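Local coordinates for mitogen-activated protein kinase, putative (Map kinase-like protein) (Leishmania major, PDB 3PG1) that probably phosphorylates proteins on serine or threonine using ATP, as expected of a MAP kinase, at residues A[138-141]-A[142-146]. Numbering follows the deposited sequence. Where two conformers were deposited one is given.
Sequences YFMY and HILLG
Tyr138 and His142 lie one turn apart on helix 133-152, an alpha-helix of the helical C-terminal lobe of the protein kinase fold, the αE helix of kinase nomenclature. On this partly exposed side the contact rests on two rings. The imidazole slides over one face of the phenol, its CD2 3.7 Å above the middle of the ring, in an oblique pairing with the planes inclined at 43°. The first torsion of Tyr138 (chi1 -173°) sets CG anti to the backbone N and swings the phenol outward to where the imidazole, leaning back one turn, meets its face. Tyr138 O lies in the imidazole plane at its edge, 3.1 Å from His142 CD2, and also accepts the hydrogen bond from His142 N. His142 ND1 is hydrogen-bonded to Asn90 ND2, which helps to fix the ring's rotation.

Phe139, Met140, Tyr141 and Ile143 to Leu145 are buried. The bend of Met140 at chi2 sets SD 3.8 Å from Ile143 CD1, and a second bend at chi3 turns the methyl CE toward Leu144; Met224 and Met227 of helix 214-229 pack against the same methionine. Ile143 and Phe139 turn to Ile173 of strand 173-175, so this helix joins the small sheet of the lobe to helix 214-229. Tyr141 is also enclosed: Leu145 reaches over one face of its ring, and its hydroxyl is hydrogen-bonded to Asp328 OD2 and Asp325 N. The Phe320 ring meets the Tyr141 ring. Four successive i to i+4 hydrogen bonds link the two segments. The shortest, from Ile143 N to Phe139 O, is 2.8 Å, whereas that from Leu145 N to Tyr141 O is more bent, with an N-H...O angle of 149°. Leu145 CD1 rests 3.6 Å from Tyr141 CE2.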
loop_
_atom_site.group_PDB
_atom_site.type_symbol
_atom_site.label_atom_id
_atom_site.label_comp_id
_atom_site.label_asym_id
_atom_site.label_seq_id
_atom_site.Cartn_x
_atom_site.Cartn_y
_atom_site.Cartn_z
ATOM N N TYR A 138 17.564 -1.787 7.242
ATOM C CA TYR A 138 16.819 -3.050 7.268
ATOM C C TYR A 138 15.377 -2.858 6.781
ATOM O O TYR A 138 14.927 -3.595 5.901
ATOM C CB TYR A 138 16.862 -3.658 8.684
ATOM C CG TYR A 138 16.254 -5.037 8.720
ATOM C CD1 TYR A 138 16.968 -6.147 8.278
ATOM C CD2 TYR A 138 14.959 -5.239 9.196
ATOM C CE1 TYR A 138 16.424 -7.428 8.347
ATOM C CE2 TYR A 138 14.411 -6.518 9.279
ATOM C CZ TYR A 138 15.147 -7.606 8.847
ATOM O OH TYR A 138 14.596 -8.854 8.832
ATOM N N PHE A 139 14.648 -1.905 7.377
ATOM C CA PHE A 139 13.264 -1.593 6.990
ATOM C C PHE A 139 13.165 -1.249 5.521
ATOM O O PHE A 139 12.279 -1.752 4.829
ATOM C CB PHE A 139 12.691 -0.395 7.828
ATOM C CG PHE A 139 12.437 -0.630 9.306
ATOM C CD1 PHE A 139 12.156 -1.901 9.793
ATOM C CD2 PHE A 139 12.505 0.418 10.216
ATOM C CE1 PHE A 139 11.948 -2.115 11.168
ATOM C CE2 PHE A 139 12.294 0.202 11.585
ATOM C CZ PHE A 139 12.008 -1.057 12.050
ATOM N N MET A 140 14.056 -0.356 5.034
ATOM C CA MET A 140 14.068 0.071 3.623
ATOM C C MET A 140 14.320 -1.113 2.687
ATOM O O MET A 140 13.692 -1.190 1.631
ATOM C CB MET A 140 15.131 1.170 3.370
ATOM C CG MET A 140 14.701 2.566 3.901
ATOM S SD MET A 140 13.000 3.035 3.378
ATOM C CE MET A 140 13.130 2.985 1.592
ATOM N N TYR A 141 15.215 -2.034 3.089
ATOM C CA TYR A 141 15.515 -3.198 2.243
ATOM C C TYR A 141 14.199 -3.997 2.028
ATOM O O TYR A 141 13.882 -4.357 0.905
ATOM C CB TYR A 141 16.656 -4.076 2.862
ATOM C CG TYR A 141 17.127 -5.193 1.937
ATOM C CD1 TYR A 141 17.756 -4.904 0.723
ATOM C CD2 TYR A 141 16.942 -6.530 2.271
ATOM C CE1 TYR A 141 18.172 -5.925 -0.142
ATOM C CE2 TYR A 141 17.404 -7.562 1.436
ATOM C CZ TYR A 141 17.987 -7.251 0.214
ATOM O OH TYR A 141 18.419 -8.256 -0.639
ATOM N N HIS A 142 13.456 -4.250 3.108
ATOM C CA HIS A 142 12.212 -5.018 3.060
ATOM C C HIS A 142 11.071 -4.268 2.389
ATOM O O HIS A 142 10.276 -4.874 1.653
ATOM C CB HIS A 142 11.857 -5.531 4.460
ATOM C CG HIS A 142 12.772 -6.632 4.925
ATOM N ND1 HIS A 142 12.376 -7.959 4.890
ATOM C CD2 HIS A 142 14.049 -6.573 5.369
ATOM C CE1 HIS A 142 13.412 -8.662 5.328
ATOM N NE2 HIS A 142 14.444 -7.875 5.624
ATOM N N ILE A 143 11.002 -2.944 2.614
ATOM C CA ILE A 143 10.007 -2.101 1.917
ATOM C C ILE A 143 10.244 -2.199 0.413
ATOM O O ILE A 143 9.281 -2.372 -0.339
ATOM C CB ILE A 143 10.046 -0.598 2.384
ATOM C CG1 ILE A 143 9.539 -0.422 3.848
ATOM C CG2 ILE A 143 9.285 0.345 1.407
ATOM C CD1 ILE A 143 10.055 0.894 4.542
ATOM N N LEU A 144 11.513 -2.058 -0.040
ATOM C CA LEU A 144 11.789 -2.096 -1.484
ATOM C C LEU A 144 11.594 -3.485 -2.083
ATOM O O LEU A 144 11.200 -3.590 -3.232
ATOM C CB LEU A 144 13.175 -1.538 -1.807
ATOM C CG LEU A 144 13.276 -0.008 -1.654
ATOM C CD1 LEU A 144 14.745 0.450 -1.655
ATOM C CD2 LEU A 144 12.455 0.718 -2.780
ATOM N N LEU A 145 11.852 -4.536 -1.303
ATOM C CA LEU A 145 11.599 -5.917 -1.781
ATOM C C LEU A 145 10.082 -6.125 -1.953
ATOM O O LEU A 145 9.671 -6.702 -2.938
ATOM C CB LEU A 145 12.167 -6.972 -0.815
ATOM C CG LEU A 145 13.673 -7.222 -0.913
ATOM C CD1 LEU A 145 14.123 -8.218 0.163
ATOM C CD2 LEU A 145 14.094 -7.733 -2.339
ATOM N N GLY A 146 9.263 -5.607 -1.031
ATOM C CA GLY A 146 7.817 -5.745 -1.197
ATOM C C GLY A 146 7.367 -4.997 -2.453
ATOM O O GLY A 146 6.600 -5.537 -3.238
#